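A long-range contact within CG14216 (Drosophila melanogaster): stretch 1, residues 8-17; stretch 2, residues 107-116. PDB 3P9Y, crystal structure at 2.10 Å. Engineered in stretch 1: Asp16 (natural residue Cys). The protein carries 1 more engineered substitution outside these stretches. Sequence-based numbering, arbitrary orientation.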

# COMPACT_ATOMS: atom_id res chain seq x y z
N SER A 8 14.79 5.84 12.39
CA SER A 8 14.20 7.12 12.05
C SER A 8 12.75 7.22 12.52
O SER A 8 12.13 8.28 12.44
CB SER A 8 14.24 7.33 10.54
OG SER A 8 15.54 7.74 10.13
N LYS A 9 12.22 6.10 13.00
CA LYS A 9 10.83 6.03 13.43
C LYS A 9 9.87 6.67 12.43
O LYS A 9 8.90 7.32 12.81
CB LYS A 9 10.66 6.64 14.82
CG LYS A 9 11.27 5.80 15.94
CD LYS A 9 11.01 4.30 15.72
CE LYS A 9 9.54 4.01 15.37
NZ LYS A 9 9.35 3.06 14.21
N LEU A 10 10.15 6.47 11.14
CA LEU A 10 9.26 6.92 10.08
C LEU A 10 7.85 6.37 10.27
O LEU A 10 7.68 5.21 10.62
CB LEU A 10 9.77 6.46 8.71
CG LEU A 10 11.13 7.01 8.27
CD1 LEU A 10 11.64 6.22 7.09
CD2 LEU A 10 11.04 8.49 7.94
N ALA A 11 6.86 7.22 10.02
CA ALA A 11 5.48 6.77 9.88
C ALA A 11 5.20 6.60 8.40
O ALA A 11 5.21 7.57 7.64
CB ALA A 11 4.52 7.78 10.50
N VAL A 12 4.95 5.36 7.99
CA VAL A 12 4.83 5.02 6.58
C VAL A 12 3.42 4.56 6.25
O VAL A 12 2.77 3.89 7.05
CB VAL A 12 5.82 3.88 6.21
CG1 VAL A 12 5.67 3.48 4.75
CG2 VAL A 12 7.25 4.29 6.51
N ALA A 13 2.94 4.92 5.07
CA ALA A 13 1.72 4.34 4.53
C ALA A 13 2.01 3.76 3.16
O ALA A 13 2.85 4.28 2.44
CB ALA A 13 0.61 5.38 4.45
N VAL A 14 1.33 2.67 2.82
CA VAL A 14 1.39 2.10 1.48
C VAL A 14 -0.04 2.08 0.94
O VAL A 14 -0.97 1.68 1.65
CB VAL A 14 1.97 0.69 1.49
CG1 VAL A 14 2.12 0.17 0.06
CG2 VAL A 14 3.32 0.68 2.20
N VAL A 15 -0.20 2.50 -0.30
CA VAL A 15 -1.52 2.76 -0.85
C VAL A 15 -1.67 2.14 -2.24
O VAL A 15 -0.80 2.28 -3.10
CB VAL A 15 -1.77 4.29 -0.93
CG1 VAL A 15 -3.19 4.58 -1.34
CG2 VAL A 15 -1.45 4.94 0.42
N ASP A 16 -2.79 1.45 -2.45
CA ASP A 16 -3.12 0.89 -3.75
C ASP A 16 -4.56 1.29 -4.07
O ASP A 16 -5.01 2.35 -3.64
CB ASP A 16 -2.95 -0.64 -3.74
CG ASP A 16 -3.80 -1.31 -2.68
OD1 ASP A 16 -4.70 -0.64 -2.14
OD2 ASP A 16 -3.55 -2.50 -2.37
N SER A 17 -5.29 0.45 -4.80
CA SER A 17 -6.67 0.78 -5.14
C SER A 17 -7.69 0.23 -4.14
O SER A 17 -8.48 0.99 -3.59
CB SER A 17 -7.00 0.28 -6.55
OG SER A 17 -8.26 0.77 -6.95
N GLU A 107 -4.96 9.97 9.74
CA GLU A 107 -3.57 9.70 10.09
C GLU A 107 -2.64 10.51 9.20
O GLU A 107 -2.97 10.82 8.05
CB GLU A 107 -3.25 8.21 9.92
CG GLU A 107 -4.16 7.28 10.72
CD GLU A 107 -3.96 7.40 12.22
OE1 GLU A 107 -2.91 7.91 12.65
OE2 GLU A 107 -4.86 6.98 12.97
N GLN A 108 -1.47 10.86 9.72
CA GLN A 108 -0.45 11.56 8.95
C GLN A 108 0.82 10.72 8.84
O GLN A 108 1.08 9.87 9.69
CB GLN A 108 -0.14 12.91 9.60
CG GLN A 108 -1.34 13.82 9.71
CD GLN A 108 -0.97 15.22 10.13
OE1 GLN A 108 0.13 15.45 10.63
NE2 GLN A 108 -1.88 16.16 9.94
N PHE A 109 1.60 10.97 7.80
CA PHE A 109 2.76 10.14 7.51
C PHE A 109 3.96 10.96 7.06
O PHE A 109 3.81 12.08 6.57
CB PHE A 109 2.40 9.12 6.43
CG PHE A 109 1.17 8.32 6.74
CD1 PHE A 109 1.24 7.19 7.55
CD2 PHE A 109 -0.07 8.71 6.25
CE1 PHE A 109 0.10 6.46 7.84
CE2 PHE A 109 -1.21 7.97 6.54
CZ PHE A 109 -1.12 6.85 7.34
N ASP A 110 5.14 10.39 7.23
CA ASP A 110 6.37 10.97 6.70
C ASP A 110 6.58 10.52 5.26
O ASP A 110 7.13 11.26 4.45
CB ASP A 110 7.57 10.55 7.54
CG ASP A 110 7.43 10.96 8.99
OD1 ASP A 110 7.29 12.17 9.25
OD2 ASP A 110 7.47 10.07 9.86
N ILE A 111 6.17 9.29 4.96
CA ILE A 111 6.31 8.75 3.61
C ILE A 111 5.05 7.98 3.21
O ILE A 111 4.55 7.16 3.97
CB ILE A 111 7.52 7.81 3.48
CG1 ILE A 111 8.81 8.53 3.88
CG2 ILE A 111 7.63 7.27 2.06
CD1 ILE A 111 10.06 7.65 3.80
N ILE A 112 4.55 8.26 2.01
CA ILE A 112 3.42 7.54 1.46
C ILE A 112 3.86 6.89 0.15
O ILE A 112 4.20 7.58 -0.80
CB ILE A 112 2.23 8.48 1.19
CG1 ILE A 112 1.83 9.20 2.48
CG2 ILE A 112 1.05 7.69 0.62
CD1 ILE A 112 0.71 10.22 2.30
N VAL A 113 3.86 5.57 0.10
CA VAL A 113 4.22 4.86 -1.12
C VAL A 113 2.95 4.44 -1.86
O VAL A 113 2.04 3.88 -1.26
CB VAL A 113 5.07 3.60 -0.80
CG1 VAL A 113 5.49 2.90 -2.09
CG2 VAL A 113 6.29 3.98 0.04
N THR A 114 2.87 4.75 -3.15
CA THR A 114 1.78 4.27 -3.99
C THR A 114 2.32 3.26 -4.99
O THR A 114 3.52 3.24 -5.27
CB THR A 114 1.07 5.43 -4.74
OG1 THR A 114 2.02 6.12 -5.56
CG2 THR A 114 0.45 6.41 -3.76
N VAL A 115 1.44 2.42 -5.52
CA VAL A 115 1.87 1.27 -6.31
C VAL A 115 1.50 1.38 -7.79
O VAL A 115 1.70 0.44 -8.56
CB VAL A 115 1.33 -0.05 -5.72
CG1 VAL A 115 1.84 -0.23 -4.30
CG2 VAL A 115 -0.19 -0.07 -5.73
N GLU A 116 0.96 2.53 -8.19
CA GLU A 116 0.75 2.83 -9.60
C GLU A 116 0.35 4.29 -9.75
O GLU A 116 -0.18 4.89 -8.82
CB GLU A 116 -0.29 1.91 -10.24
CG GLU A 116 -1.70 2.03 -9.68
CD GLU A 116 -2.71 1.22 -10.50
OE1 GLU A 116 -3.29 0.25 -9.97
OE2 GLU A 116 -2.91 1.55 -11.69
O HOH W 1 9.33 10.71 12.37

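What holds the two stretches together along their length? They run as neighbouring parallel strands, and each odd-numbered residue from Ala11 to Val15 turns its peptide groups toward the partner. Ala13 uses both: its N donates to Ile111 O at 3.0 Å, and its O accepts from Val113 N at 2.9 Å, both nearly straight. Val113 in turn offers its O to Val15 N, 2.8 Å away. Donors and acceptors thus alternate between the chains, one residue of stretch 1 bonding to two residues two apart in stretch 2, as expected of a parallel ladder. The last rung is poorly aligned: Val115 N reaches Val15 O at 3.3 Å with an angle of only 125° at the hydrogen, a weak bond at the point where stretch 2 has left its strand.

How is the beginning of the ladder satisfied, where stretch 2 is not yet a strand? Here a side chain stands in for a backbone acceptor. Asp110 points toward stretch 1, and its OD2 accepts from Ala11 N at 2.9 Å, with an almost linear angle of 176°. The carbonyl of the same alanine serves two donors: Asp110 N lies 2.9 Å from Ala11 O, while Ile111 N makes a longer, weak bond of 3.3 Å to that same Ala11 O. Asp110 therefore grips both polar backbone atoms of Ala11, one through its carboxylate and the other through its own amide. OD2 has a further donor in a water, whose oxygen is 3.2 Å from Asp110 OD2 and also donates weakly to Lys9 O at 3.4 Å; OD1 of Asp110 is satisfied elsewhere in the structure.

Do the carbonyls have any contacts beyond these N-H donors? Several also receive a CA-H from across the gap. Ile111 O, already bonded to Ala13 N, lies 3.4 Å from Val12 CA, and Val113 O lies 3.3 Å from Val14 CA. In the other direction, Ala13 O is 3.5 Å from Ile112 CA, and Val15 O is 3.4 Å from Thr114 CA. These contacts supplement the ladder, and the one at Val15 O accompanies a weak N-H bond.

What do the side chains add on the two faces of the sheet? On the face carrying Ala13, Val15, Ile112 and Thr114, the methyl of Ala13 sits over one face of the Phe109 ring: Ala13 CB is 3.5 Å from the ring centroid and just 5° off the normal, a CH-pi contact. Farther along, Val15 CG2 packs against Ile112 CG2 at 3.7 Å. Val12, Val14, Ile111 and Val113 occupy the other face; Ile111 CD1 also meets Leu10 CD1 at 3.9 Å. At the far end, CB of the engineered Asp16 touches Val115 CG2 at 3.5 Å, but the end of its side chain leads away, and its carboxylate oxygens find their hydrogen bonds outside this contact. Thr114 OG1 is likewise satisfied elsewhere, and the side-chain contacts between the paired strand residues are made by carbon atoms.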